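Long-range contacts in hemoglobin component VII (Tokunagayusurika akamusi, PDB 1X46), which probably carries or stores oxygen at the iron of its bound heme in the midge larva, as globins generally do: residues P2-M7 with N140-V145; E26-Y31 with F61-T66; N32-Y37 with E111-A115; L92-I97 with V145-L150. All coordinates share one frame; numbering follows the deposited sequence.

Contact 1. Residues P2-M7 with N140-V145; sequences PTWVDM and NNMYSV
Trp4 and Val5 belong to the extended N-terminal arm of this globin, which runs ahead of helix 9-20 and is strapped across helix 129-146, the last helix of the fold. The clasp is the amide of Asn141, a side chain suited to the task because one group both donates and accepts. Its OD1 takes the backbone N-H of Val5 at 2.9 Å in a nearly straight bond (169°), while its ND2 gives a hydrogen to Val5 O at 2.8 Å, reaching that oxygen from above its carbonyl plane. Gripped at both ends, the amide cannot easily turn, and it lies flat on the indole of Trp4, the two planes only 6° apart. Asn141 CB also sits over the six-membered ring, 3.7 Å from its centroid, as a CH-pi contact. Trp4 CG stands opposite its own backbone N (chi1 -173°), which brings the indole to the amide; Lys89 adds a cation-pi contact and NE1 bonds to Asp6 OD1. Ser144 OG, at the ring edge, gives its hydrogen to Asn141 O at 2.7 Å. Farther out, the Pro2 ring rests against the base of Tyr143, CG to CB 3.7 Å, while the phenol OH bonds to Glu113. Between the two backbones, one water donates to both Pro2 O and Ser144 O, its oxygen 2.7 Å from each.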
# COMPACT_ATOMS: atom_id res chain seq x y z
N PRO A 2 -8.49 4.25 -13.64
CA PRO A 2 -9.52 3.31 -13.22
C PRO A 2 -10.80 3.98 -12.76
O PRO A 2 -10.84 5.17 -12.42
CB PRO A 2 -8.85 2.54 -12.07
CG PRO A 2 -7.35 2.67 -12.44
CD PRO A 2 -7.25 4.08 -12.85
N THR A 3 -11.86 3.19 -12.83
CA THR A 3 -13.20 3.58 -12.42
C THR A 3 -13.53 2.84 -11.13
O THR A 3 -13.28 1.63 -11.02
CB THR A 3 -14.19 3.21 -13.57
OG1 THR A 3 -13.85 3.97 -14.74
CG2 THR A 3 -15.62 3.64 -13.24
N TRP A 4 -14.05 3.53 -10.13
CA TRP A 4 -14.46 2.89 -8.89
C TRP A 4 -15.58 1.84 -9.12
O TRP A 4 -16.56 2.12 -9.81
CB TRP A 4 -14.91 3.94 -7.89
CG TRP A 4 -15.22 3.45 -6.50
CD1 TRP A 4 -16.31 2.73 -6.11
CD2 TRP A 4 -14.46 3.70 -5.30
NE1 TRP A 4 -16.28 2.51 -4.75
CE2 TRP A 4 -15.15 3.09 -4.23
CE3 TRP A 4 -13.26 4.37 -5.03
CZ2 TRP A 4 -14.68 3.12 -2.89
CZ3 TRP A 4 -12.77 4.40 -3.69
CH2 TRP A 4 -13.50 3.80 -2.64
N VAL A 5 -15.38 0.64 -8.59
CA VAL A 5 -16.36 -0.45 -8.66
C VAL A 5 -16.48 -0.91 -7.21
O VAL A 5 -15.53 -1.45 -6.64
CB VAL A 5 -15.87 -1.61 -9.62
CG1 VAL A 5 -16.76 -2.86 -9.54
CG2 VAL A 5 -15.74 -1.14 -11.06
N ASP A 6 -17.63 -0.67 -6.58
CA ASP A 6 -17.82 -1.04 -5.17
C ASP A 6 -17.43 -2.49 -4.89
O ASP A 6 -17.80 -3.39 -5.63
CB ASP A 6 -19.27 -0.81 -4.74
CG ASP A 6 -19.63 0.66 -4.68
OD1 ASP A 6 -19.03 1.39 -3.85
OD2 ASP A 6 -20.50 1.18 -5.41
N MET A 7 -16.68 -2.69 -3.82
CA MET A 7 -16.20 -4.03 -3.49
C MET A 7 -17.31 -4.81 -2.84
O MET A 7 -18.14 -4.25 -2.13
CB MET A 7 -15.04 -3.95 -2.52
CG MET A 7 -13.72 -3.59 -3.17
SD MET A 7 -12.41 -3.43 -1.93
CE MET A 7 -12.11 -5.16 -1.59
N ASN A 140 -7.80 -1.16 -7.39
CA ASN A 140 -8.53 -0.50 -8.47
C ASN A 140 -9.22 0.75 -7.92
O ASN A 140 -9.12 1.84 -8.51
CB ASN A 140 -9.58 -1.44 -9.05
CG ASN A 140 -10.53 -0.72 -10.08
OD1 ASN A 140 -11.66 -0.26 -9.74
ND2 ASN A 140 -10.07 -0.62 -11.29
N ASN A 141 -9.92 0.57 -6.80
CA ASN A 141 -10.68 1.67 -6.21
C ASN A 141 -9.75 2.76 -5.65
O ASN A 141 -9.99 3.94 -5.87
CB ASN A 141 -11.64 1.14 -5.17
CG ASN A 141 -12.83 0.43 -5.80
OD1 ASN A 141 -12.97 0.43 -7.02
ND2 ASN A 141 -13.70 -0.17 -4.95
N MET A 142 -8.68 2.35 -4.98
CA MET A 142 -7.67 3.33 -4.56
C MET A 142 -7.19 4.17 -5.75
O MET A 142 -7.13 5.41 -5.70
CB MET A 142 -6.48 2.62 -3.89
CG MET A 142 -5.27 3.52 -3.67
SD MET A 142 -3.82 2.46 -3.21
CE MET A 142 -2.47 3.52 -3.69
N TYR A 143 -6.80 3.49 -6.83
CA TYR A 143 -6.28 4.16 -8.02
C TYR A 143 -7.29 5.10 -8.68
O TYR A 143 -6.91 6.13 -9.22
CB TYR A 143 -5.82 3.13 -9.08
CG TYR A 143 -4.69 2.22 -8.61
CD1 TYR A 143 -3.86 2.58 -7.55
CD2 TYR A 143 -4.48 0.99 -9.24
CE1 TYR A 143 -2.84 1.74 -7.15
CE2 TYR A 143 -3.46 0.15 -8.85
CZ TYR A 143 -2.65 0.53 -7.79
OH TYR A 143 -1.62 -0.28 -7.35
N SER A 144 -8.57 4.75 -8.60
CA SER A 144 -9.59 5.58 -9.22
C SER A 144 -9.60 7.00 -8.61
O SER A 144 -9.94 7.96 -9.30
CB SER A 144 -10.96 4.91 -9.11
OG SER A 144 -11.47 5.00 -7.80
N VAL A 145 -9.19 7.10 -7.36
CA VAL A 145 -9.15 8.36 -6.64
C VAL A 145 -7.75 8.95 -6.60
O VAL A 145 -7.57 10.16 -6.68
CB VAL A 145 -9.72 8.18 -5.21
CG1 VAL A 145 -9.46 9.40 -4.35
CG2 VAL A 145 -11.20 7.86 -5.28
O HOH W 1 -9.92 7.69 -11.96

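Contact 2. Residues E26-Y31 with F61-T66; sequences EVDILY and FALHAT. With HEM (protoporphyrin IX containing Fe), chain B.
Leu30 and Phe61 make the main apolar contact between helices 26-36 and 59-78, whose short segments cross at 92° with their axes 8.4 Å apart. Leu30 CD2 lies over one face of the phenyl ring, 3.9 Å from its centroid, while Leu30 CG presses on CZ. Small and branched residues fill in around them: Val27 sends CG1 to the ring edge at Phe61 CE2 (3.9 Å) and CG2 to Ala62. Ala65 is small enough for its CB to approach Glu26 O at 3.4 Å, so the backbones come close there. Among the aromatic edge contacts, Phe61 CZ meets the backbone N of Tyr31 at 3.5 Å; chi1 of -163° sets the ring on the far side from its own backbone N and against helix 26-36. An alanine in place of Phe61 is likely to leave Leu30 CD2 and Val27 CG1 facing a gap between the helices. No hydrogen bond joins the two segments, but one residue of the contact reaches the heme: His64, touched at CD2 by Leu30 CD2, has its NE2 hydrogen-bonded at 2.7 Å to the oxygen of the water bound to the heme iron. This near-perpendicular packing, with a histidine at the heme in the place of the distal histidine of globins, is the B/E helix crossing of the fold.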
# COMPACT_ATOMS: atom_id res chain seq x y z
N GLU A 26 5.88 -4.16 9.27
CA GLU A 26 6.08 -2.90 8.53
C GLU A 26 7.46 -2.80 7.91
O GLU A 26 7.60 -2.47 6.75
CB GLU A 26 5.91 -1.72 9.50
CG GLU A 26 4.66 -1.74 10.36
CD GLU A 26 4.90 -2.29 11.75
OE1 GLU A 26 5.54 -3.33 11.89
OE2 GLU A 26 4.40 -1.65 12.71
N VAL A 27 8.49 -3.12 8.69
CA VAL A 27 9.86 -3.02 8.19
C VAL A 27 10.07 -4.00 7.03
O VAL A 27 10.65 -3.62 6.01
CB VAL A 27 10.87 -3.27 9.35
CG1 VAL A 27 12.25 -3.62 8.83
CG2 VAL A 27 10.93 -2.04 10.28
N ASP A 28 9.56 -5.22 7.18
CA ASP A 28 9.73 -6.22 6.12
C ASP A 28 8.95 -5.82 4.88
O ASP A 28 9.44 -6.07 3.75
CB ASP A 28 9.30 -7.62 6.57
CG ASP A 28 10.24 -8.22 7.61
OD1 ASP A 28 11.41 -7.81 7.72
OD2 ASP A 28 9.85 -9.14 8.38
N ILE A 29 7.79 -5.18 5.05
CA ILE A 29 7.03 -4.74 3.86
C ILE A 29 7.84 -3.68 3.12
O ILE A 29 7.96 -3.73 1.88
CB ILE A 29 5.66 -4.15 4.30
CG1 ILE A 29 4.72 -5.27 4.77
CG2 ILE A 29 5.02 -3.34 3.13
CD1 ILE A 29 3.52 -4.74 5.56
N LEU A 30 8.41 -2.71 3.84
CA LEU A 30 9.19 -1.67 3.18
C LEU A 30 10.45 -2.22 2.55
O LEU A 30 10.83 -1.83 1.42
CB LEU A 30 9.52 -0.49 4.13
CG LEU A 30 10.21 0.73 3.51
CD1 LEU A 30 9.32 1.31 2.40
CD2 LEU A 30 10.49 1.80 4.60
N TYR A 31 11.15 -3.09 3.29
CA TYR A 31 12.32 -3.73 2.72
C TYR A 31 11.96 -4.47 1.42
O TYR A 31 12.70 -4.33 0.43
CB TYR A 31 12.94 -4.68 3.75
CG TYR A 31 14.07 -5.49 3.19
CD1 TYR A 31 15.38 -5.03 3.27
CD2 TYR A 31 13.83 -6.73 2.59
CE1 TYR A 31 16.43 -5.79 2.77
CE2 TYR A 31 14.89 -7.48 2.07
CZ TYR A 31 16.18 -6.99 2.18
OH TYR A 31 17.25 -7.70 1.69
N PHE A 61 14.47 3.94 9.00
CA PHE A 61 13.76 2.98 8.17
C PHE A 61 12.44 2.51 8.79
O PHE A 61 11.40 2.52 8.12
CB PHE A 61 14.67 1.76 7.88
CG PHE A 61 14.20 0.90 6.72
CD1 PHE A 61 14.38 1.33 5.41
CD2 PHE A 61 13.60 -0.32 6.97
CE1 PHE A 61 13.97 0.50 4.36
CE2 PHE A 61 13.19 -1.16 5.91
CZ PHE A 61 13.36 -0.71 4.60
N ALA A 62 12.46 2.13 10.07
CA ALA A 62 11.24 1.75 10.76
C ALA A 62 10.28 2.95 10.80
O ALA A 62 9.08 2.78 10.71
CB ALA A 62 11.56 1.31 12.18
N LEU A 63 10.83 4.16 10.95
CA LEU A 63 9.97 5.34 10.99
C LEU A 63 9.14 5.46 9.70
O LEU A 63 7.90 5.58 9.75
CB LEU A 63 10.80 6.60 11.25
CG LEU A 63 9.99 7.91 11.16
CD1 LEU A 63 8.77 7.98 12.11
CD2 LEU A 63 10.99 9.07 11.43
N HIS A 64 9.79 5.38 8.54
CA HIS A 64 9.04 5.52 7.30
C HIS A 64 8.07 4.32 7.10
O HIS A 64 6.93 4.50 6.64
CB HIS A 64 9.92 5.69 6.06
CG HIS A 64 9.09 6.03 4.89
ND1 HIS A 64 8.46 7.25 4.80
CD2 HIS A 64 8.60 5.27 3.88
CE1 HIS A 64 7.68 7.25 3.73
NE2 HIS A 64 7.72 6.06 3.18
N ALA A 65 8.55 3.13 7.41
CA ALA A 65 7.73 1.93 7.30
C ALA A 65 6.45 2.07 8.12
O ALA A 65 5.34 1.74 7.65
CB ALA A 65 8.54 0.68 7.72
N THR A 66 6.60 2.59 9.34
CA THR A 66 5.46 2.83 10.22
C THR A 66 4.52 3.89 9.68
O THR A 66 3.28 3.74 9.80
CB THR A 66 5.99 3.18 11.63
OG1 THR A 66 6.77 2.09 12.08
CG2 THR A 66 4.83 3.31 12.66
CHA HEM B . 6.33 9.87 1.94
CHB HEM B . 2.48 6.96 2.43
CHC HEM B . 3.56 4.87 -1.81
CHD HEM B . 7.41 7.75 -2.31
C1A HEM B . 5.25 9.22 2.46
C2A HEM B . 4.67 9.48 3.76
C3A HEM B . 3.62 8.67 3.88
C4A HEM B . 3.45 7.92 2.67
CMA HEM B . 2.68 8.58 5.10
CAA HEM B . 5.26 10.44 4.84
CBA HEM B . 5.01 11.95 4.63
CGA HEM B . 3.54 12.25 4.75
O1A HEM B . 2.95 12.79 3.78
O2A HEM B . 2.93 11.97 5.82
C1B HEM B . 2.46 6.10 1.36
C2B HEM B . 1.52 5.03 1.12
C3B HEM B . 1.82 4.45 -0.06
C4B HEM B . 2.96 5.18 -0.60
CMB HEM B . 0.38 4.65 2.12
CAB HEM B . 1.18 3.27 -0.82
CBB HEM B . 0.05 2.66 -0.46
C1C HEM B . 4.69 5.45 -2.32
C2C HEM B . 5.35 5.11 -3.58
C3C HEM B . 6.43 5.88 -3.69
C4C HEM B . 6.47 6.77 -2.55
CMC HEM B . 4.86 4.04 -4.58
CAC HEM B . 7.46 5.90 -4.86
C1D HEM B . 7.42 8.60 -1.24
C2D HEM B . 8.42 9.62 -1.05
C3D HEM B . 8.08 10.28 0.26
C4D HEM B . 6.93 9.56 0.75
CMD HEM B . 9.59 9.96 -2.00
CAD HEM B . 8.86 11.44 0.92
CBD HEM B . 10.07 10.92 1.69
CGD HEM B . 10.89 12.08 2.23
O1D HEM B . 10.36 13.20 2.37
O2D HEM B . 12.10 11.87 2.49
NA HEM B . 4.48 8.28 1.82
NB HEM B . 3.35 6.15 0.29
NC HEM B . 5.39 6.48 -1.72
ND HEM B . 6.52 8.60 -0.17
FE HEM B . 4.93 7.38 0.05
O HOH W 2 6.16 5.94 0.92

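Contact 3. Residues N32-Y37 with E111-A115. With HEM (protoporphyrin IX containing Fe), chain B.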
# COMPACT_ATOMS: atom_id res chain seq x y z
N ASN A 32 10.84 -5.20 1.42
CA ASN A 32 10.45 -5.93 0.22
C ASN A 32 10.19 -5.00 -0.95
O ASN A 32 10.57 -5.27 -2.09
CB ASN A 32 9.24 -6.79 0.51
CG ASN A 32 8.84 -7.61 -0.68
OD1 ASN A 32 9.58 -8.50 -1.11
ND2 ASN A 32 7.66 -7.35 -1.19
N PHE A 33 9.56 -3.88 -0.68
CA PHE A 33 9.28 -2.89 -1.71
C PHE A 33 10.57 -2.36 -2.30
O PHE A 33 10.72 -2.38 -3.53
CB PHE A 33 8.39 -1.77 -1.12
CG PHE A 33 8.14 -0.62 -2.08
CD1 PHE A 33 7.74 -0.85 -3.39
CD2 PHE A 33 8.33 0.71 -1.66
CE1 PHE A 33 7.51 0.21 -4.27
CE2 PHE A 33 8.12 1.78 -2.54
CZ PHE A 33 7.68 1.53 -3.85
N PHE A 34 11.52 -1.90 -1.47
CA PHE A 34 12.75 -1.34 -1.99
C PHE A 34 13.63 -2.41 -2.65
O PHE A 34 14.33 -2.09 -3.61
CB PHE A 34 13.52 -0.66 -0.85
CG PHE A 34 12.92 0.67 -0.40
CD1 PHE A 34 11.99 1.36 -1.18
CD2 PHE A 34 13.36 1.23 0.78
CE1 PHE A 34 11.48 2.58 -0.74
CE2 PHE A 34 12.88 2.45 1.23
CZ PHE A 34 11.94 3.14 0.49
N LYS A 35 13.62 -3.64 -2.13
CA LYS A 35 14.39 -4.74 -2.75
C LYS A 35 13.85 -5.00 -4.16
O LYS A 35 14.64 -5.16 -5.10
CB LYS A 35 14.36 -6.01 -1.88
CG LYS A 35 15.29 -7.11 -2.35
CD LYS A 35 16.74 -6.86 -1.90
CE LYS A 35 17.61 -8.08 -2.20
NZ LYS A 35 18.45 -7.90 -3.42
N SER A 36 12.53 -4.98 -4.31
CA SER A 36 11.90 -5.25 -5.59
C SER A 36 12.00 -4.06 -6.54
O SER A 36 12.03 -4.23 -7.78
CB SER A 36 10.44 -5.57 -5.40
OG SER A 36 10.31 -6.78 -4.68
N TYR A 37 12.04 -2.85 -5.99
CA TYR A 37 12.09 -1.59 -6.74
C TYR A 37 13.15 -0.64 -6.20
O TYR A 37 12.83 0.40 -5.61
CB TYR A 37 10.69 -0.92 -6.79
CG TYR A 37 9.75 -1.83 -7.52
CD1 TYR A 37 9.74 -1.88 -8.92
CD2 TYR A 37 8.93 -2.72 -6.82
CE1 TYR A 37 8.92 -2.79 -9.60
CE2 TYR A 37 8.11 -3.61 -7.49
CZ TYR A 37 8.10 -3.63 -8.88
OH TYR A 37 7.29 -4.53 -9.54
N GLU A 111 3.76 -0.63 -8.86
CA GLU A 111 4.95 -1.37 -8.43
C GLU A 111 4.83 -1.71 -6.93
O GLU A 111 5.15 -2.83 -6.52
CB GLU A 111 6.20 -0.55 -8.71
CG GLU A 111 6.50 -0.45 -10.20
CD GLU A 111 7.56 0.57 -10.52
OE1 GLU A 111 7.85 1.48 -9.68
OE2 GLU A 111 8.16 0.46 -11.64
N PHE A 112 4.32 -0.75 -6.16
CA PHE A 112 4.11 -0.99 -4.72
C PHE A 112 3.09 -2.11 -4.54
O PHE A 112 3.26 -3.03 -3.73
CB PHE A 112 3.64 0.30 -4.02
CG PHE A 112 3.46 0.13 -2.53
CD1 PHE A 112 4.51 0.44 -1.68
CD2 PHE A 112 2.28 -0.41 -2.01
CE1 PHE A 112 4.38 0.24 -0.31
CE2 PHE A 112 2.13 -0.60 -0.62
CZ PHE A 112 3.22 -0.27 0.21
N GLU A 113 2.01 -2.08 -5.32
CA GLU A 113 1.03 -3.16 -5.32
C GLU A 113 1.67 -4.52 -5.66
O GLU A 113 1.42 -5.51 -5.00
CB GLU A 113 -0.12 -2.83 -6.28
CG GLU A 113 -1.07 -3.99 -6.55
CD GLU A 113 -2.11 -3.72 -7.64
OE1 GLU A 113 -2.00 -2.75 -8.38
OE2 GLU A 113 -3.02 -4.58 -7.79
N THR A 114 2.46 -4.56 -6.73
CA THR A 114 3.12 -5.79 -7.14
C THR A 114 3.98 -6.39 -6.04
O THR A 114 3.87 -7.60 -5.74
CB THR A 114 3.94 -5.51 -8.41
OG1 THR A 114 3.03 -5.19 -9.48
CG2 THR A 114 4.69 -6.78 -8.85
N ALA A 115 4.77 -5.52 -5.39
CA ALA A 115 5.59 -6.00 -4.29
C ALA A 115 4.75 -6.48 -3.11
O ALA A 115 5.08 -7.51 -2.53
CB ALA A 115 6.58 -4.94 -3.84
CHA HEM B . 6.33 9.87 1.94
CHB HEM B . 2.48 6.96 2.43
CHC HEM B . 3.56 4.87 -1.81
CHD HEM B . 7.41 7.75 -2.31
C1A HEM B . 5.25 9.22 2.46
C2A HEM B . 4.67 9.48 3.76
C3A HEM B . 3.62 8.67 3.88
C4A HEM B . 3.45 7.92 2.67
CMA HEM B . 2.68 8.58 5.10
CAA HEM B . 5.26 10.44 4.84
CBA HEM B . 5.01 11.95 4.63
CGA HEM B . 3.54 12.25 4.75
O1A HEM B . 2.95 12.79 3.78
O2A HEM B . 2.93 11.97 5.82
C1B HEM B . 2.46 6.10 1.36
C2B HEM B . 1.52 5.03 1.12
C3B HEM B . 1.82 4.45 -0.06
C4B HEM B . 2.96 5.18 -0.60
CMB HEM B . 0.38 4.65 2.12
CAB HEM B . 1.18 3.27 -0.82
CBB HEM B . 0.05 2.66 -0.46
C1C HEM B . 4.69 5.45 -2.32
C2C HEM B . 5.35 5.11 -3.58
C3C HEM B . 6.43 5.88 -3.69
C4C HEM B . 6.47 6.77 -2.55
CMC HEM B . 4.86 4.04 -4.58
CAC HEM B . 7.46 5.90 -4.86
C1D HEM B . 7.42 8.60 -1.24
C2D HEM B . 8.42 9.62 -1.05
C3D HEM B . 8.08 10.28 0.26
C4D HEM B . 6.93 9.56 0.75
CMD HEM B . 9.59 9.96 -2.00
CAD HEM B . 8.86 11.44 0.92
CBD HEM B . 10.07 10.92 1.69
CGD HEM B . 10.89 12.08 2.23
O1D HEM B . 10.36 13.20 2.37
O2D HEM B . 12.10 11.87 2.49
NA HEM B . 4.48 8.28 1.82
NB HEM B . 3.35 6.15 0.29
NC HEM B . 5.39 6.48 -1.72
ND HEM B . 6.52 8.60 -0.17
FE HEM B . 4.93 7.38 0.05
O HOH W 2 6.16 5.94 0.92
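The Phe33 and Phe112 rings form a T-shaped pair, centroids 5.0 Å apart and planes at 66°: Phe112 CD1 comes down over the centre of one Phe33 face, while Ala115 CB lies at the Phe33 edge. One face of Phe112 carries a heme vinyl, its CAB 3.9 Å above the ring plane. These flat hydrocarbon groups suit the apolar flank of the heme. The Tyr37 ring has Glu111 on one face, CB 3.5 Å from the centroid, and Ala115 CB at its edge. Glu111 CG is anti to the carbonyl carbon (chi1 -71°), and the extended chain beyond it continues over the phenol, bringing CG to 3.4 Å from Tyr37 CE1; OE1 bonds to His108. Thr114 CG2 touches Tyr37 OH. Ala115 offers only a methyl, allowing Phe33 CA to within 4.0 Å of its CB. The segments 32-36 and 111-115 cross at 113°, where helix 26-36 packs on helix 106-123, the B/G packing of a globin. Ile68 and Ile72 of helix 59-78 meet Phe112, whereas Ser40 of helix 38-41 meets Phe33 and Glu111.

Contact 4. Residues L92-I97 with V145-L150; sequences LKQQGI and VVFPEL. With HEM (protoporphyrin IX containing Fe), chain B.
Gly96 is the point where helix 85-100 comes nearest the chain end, its CA 4.7 Å from that of Val146. A beta carbon there would clash, falling 2.8 Å from Glu149 CB, so glycine is what this spot admits. Against this glycine Val146 CG1 faces Gly96 CA, Val146 CG2 approaches Leu92 O at 3.4 Å, and Leu150 CD2 lies 3.6 Å from Gly96 O. Val145 CG1 wedges crosswise against the stem of Lys93, and its 3.2 Å to Lys93 CG is tighter than usual for two carbons. Glu149, bent at chi2 (-64°), runs alongside Ile97 with OE1 3.6 Å from Ile97 CG1. Replacing Glu149 by an alanine would probably leave that flank of Ile97 uncovered and take away the carboxylate that lies near the stem of Lys93. On the heme side of the helix, Gln95 OE1 stands 3.3 Å from heme CHB, and Gln95 O bonds to His99 ND1, a second-shell hold on the iron ligand. This is the F/H packing of a globin. No hydrogen bond crosses it, and Lys93 NZ is 5.7 Å from Glu149 OE2, so across this contact the chain end appears to be held mainly by close packing, with at most a longer-range attraction between the opposite charges.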
# COMPACT_ATOMS: atom_id res chain seq x y z
N LEU A 92 -7.35 8.86 0.75
CA LEU A 92 -6.73 8.48 -0.52
C LEU A 92 -6.33 9.70 -1.34
O LEU A 92 -5.22 9.75 -1.89
CB LEU A 92 -7.65 7.58 -1.34
CG LEU A 92 -8.04 6.25 -0.69
CD1 LEU A 92 -9.13 5.52 -1.49
CD2 LEU A 92 -6.84 5.34 -0.36
N LYS A 93 -7.23 10.69 -1.42
CA LYS A 93 -6.95 11.88 -2.22
C LYS A 93 -5.74 12.64 -1.68
O LYS A 93 -4.88 13.12 -2.46
CB LYS A 93 -8.15 12.81 -2.26
CG LYS A 93 -9.11 12.44 -3.32
CD LYS A 93 -10.34 13.33 -3.27
CE LYS A 93 -11.52 12.61 -3.89
NZ LYS A 93 -12.75 13.45 -3.79
N GLN A 94 -5.68 12.77 -0.35
CA GLN A 94 -4.54 13.45 0.24
C GLN A 94 -3.21 12.76 -0.06
O GLN A 94 -2.21 13.41 -0.29
CB GLN A 94 -4.73 13.60 1.74
CG GLN A 94 -3.72 14.57 2.37
CD GLN A 94 -3.86 16.00 1.89
OE1 GLN A 94 -4.94 16.59 1.98
NE2 GLN A 94 -2.79 16.55 1.32
N GLN A 95 -3.22 11.43 -0.06
CA GLN A 95 -2.00 10.69 -0.41
C GLN A 95 -1.61 10.92 -1.86
O GLN A 95 -0.44 11.06 -2.17
CB GLN A 95 -2.13 9.19 -0.11
CG GLN A 95 -2.24 8.86 1.39
CD GLN A 95 -1.05 9.38 2.17
OE1 GLN A 95 0.09 9.18 1.76
NE2 GLN A 95 -1.31 10.09 3.27
N GLY A 96 -2.60 11.02 -2.75
CA GLY A 96 -2.32 11.34 -4.14
C GLY A 96 -1.73 12.74 -4.27
O GLY A 96 -0.75 12.93 -4.98
N ILE A 97 -2.35 13.73 -3.61
CA ILE A 97 -1.84 15.11 -3.63
C ILE A 97 -0.40 15.15 -3.11
O ILE A 97 0.49 15.77 -3.72
CB ILE A 97 -2.76 16.02 -2.77
CG1 ILE A 97 -4.10 16.24 -3.48
CG2 ILE A 97 -2.10 17.39 -2.52
CD1 ILE A 97 -5.24 16.59 -2.53
N VAL A 145 -9.19 7.10 -7.36
CA VAL A 145 -9.15 8.36 -6.64
C VAL A 145 -7.75 8.95 -6.60
O VAL A 145 -7.57 10.16 -6.68
CB VAL A 145 -9.72 8.18 -5.21
CG1 VAL A 145 -9.46 9.40 -4.35
CG2 VAL A 145 -11.20 7.86 -5.28
N VAL A 146 -6.74 8.08 -6.49
CA VAL A 146 -5.35 8.54 -6.39
C VAL A 146 -4.76 8.97 -7.74
O VAL A 146 -4.13 10.01 -7.82
CB VAL A 146 -4.45 7.49 -5.70
CG1 VAL A 146 -2.94 7.78 -5.84
CG2 VAL A 146 -4.83 7.35 -4.25
N PHE A 147 -4.96 8.19 -8.79
CA PHE A 147 -4.36 8.49 -10.10
C PHE A 147 -4.69 9.89 -10.65
O PHE A 147 -3.78 10.56 -11.13
CB PHE A 147 -4.62 7.40 -11.17
CG PHE A 147 -3.84 6.11 -10.96
CD1 PHE A 147 -3.04 5.88 -9.83
CD2 PHE A 147 -3.95 5.10 -11.91
CE1 PHE A 147 -2.35 4.66 -9.69
CE2 PHE A 147 -3.28 3.88 -11.77
CZ PHE A 147 -2.48 3.67 -10.65
N PRO A 148 -5.94 10.34 -10.56
CA PRO A 148 -6.27 11.72 -11.00
C PRO A 148 -5.55 12.81 -10.24
O PRO A 148 -5.49 13.95 -10.75
CB PRO A 148 -7.78 11.81 -10.74
CG PRO A 148 -8.27 10.38 -10.76
CD PRO A 148 -7.14 9.63 -10.07
N GLU A 149 -4.97 12.51 -9.07
CA GLU A 149 -4.23 13.50 -8.30
C GLU A 149 -2.76 13.50 -8.64
O GLU A 149 -2.03 14.37 -8.17
CB GLU A 149 -4.37 13.25 -6.79
CG GLU A 149 -5.77 13.21 -6.23
CD GLU A 149 -6.52 14.53 -6.37
OE1 GLU A 149 -5.89 15.61 -6.53
OE2 GLU A 149 -7.76 14.48 -6.33
N LEU A 150 -2.30 12.55 -9.45
CA LEU A 150 -0.86 12.46 -9.72
C LEU A 150 -0.45 13.25 -10.95
O LEU A 150 0.72 13.57 -11.07
CB LEU A 150 -0.42 11.00 -9.89
CG LEU A 150 -0.68 10.04 -8.72
CD1 LEU A 150 -0.28 8.63 -9.13
CD2 LEU A 150 0.08 10.50 -7.46
OXT LEU A 150 -1.27 13.56 -11.83
CHA HEM B . 6.33 9.87 1.94
CHB HEM B . 2.48 6.96 2.43
CHC HEM B . 3.56 4.87 -1.81
CHD HEM B . 7.41 7.75 -2.31
C1A HEM B . 5.25 9.22 2.46
C2A HEM B . 4.67 9.48 3.76
C3A HEM B . 3.62 8.67 3.88
C4A HEM B . 3.45 7.92 2.67
CMA HEM B . 2.68 8.58 5.10
CAA HEM B . 5.26 10.44 4.84
CBA HEM B . 5.01 11.95 4.63
CGA HEM B . 3.54 12.25 4.75
O1A HEM B . 2.95 12.79 3.78
O2A HEM B . 2.93 11.97 5.82
C1B HEM B . 2.46 6.10 1.36
C2B HEM B . 1.52 5.03 1.12
C3B HEM B . 1.82 4.45 -0.06
C4B HEM B . 2.96 5.18 -0.60
CMB HEM B . 0.38 4.65 2.12
CAB HEM B . 1.18 3.27 -0.82
CBB HEM B . 0.05 2.66 -0.46
C1C HEM B . 4.69 5.45 -2.32
C2C HEM B . 5.35 5.11 -3.58
C3C HEM B . 6.43 5.88 -3.69
C4C HEM B . 6.47 6.77 -2.55
CMC HEM B . 4.86 4.04 -4.58
CAC HEM B . 7.46 5.90 -4.86
C1D HEM B . 7.42 8.60 -1.24
C2D HEM B . 8.42 9.62 -1.05
C3D HEM B . 8.08 10.28 0.26
C4D HEM B . 6.93 9.56 0.75
CMD HEM B . 9.59 9.96 -2.00
CAD HEM B . 8.86 11.44 0.92
CBD HEM B . 10.07 10.92 1.69
CGD HEM B . 10.89 12.08 2.23
O1D HEM B . 10.36 13.20 2.37
O2D HEM B . 12.10 11.87 2.49
NA HEM B . 4.48 8.28 1.82
NB HEM B . 3.35 6.15 0.29
NC HEM B . 5.39 6.48 -1.72
ND HEM B . 6.52 8.60 -0.17
FE HEM B . 4.93 7.38 0.05
O HOH W 2 6.16 5.94 0.92

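From the N terminus, the chain first sets down the arm 2-7, whose partner 140-145 comes almost at the end; contact 1 therefore closes a loop of nearly the whole protein, enclosing contacts 2 and 3. Contact 2 closes a short loop when helix 59-78 returns to helix 26-36. Contact 3 starts from the same helix and closes on helix 106-123, crossing contact 2; Phe34 and Phe61 join the two. Contact 4 opens on helix 85-100 after contact 2 has closed, and crosses contacts 1 and 3. It shares Val145 with contact 1. Contacts 2, 3 and 4 reach the heme from different helices, while Tyr143 and Glu113 connect contacts 1 and 3.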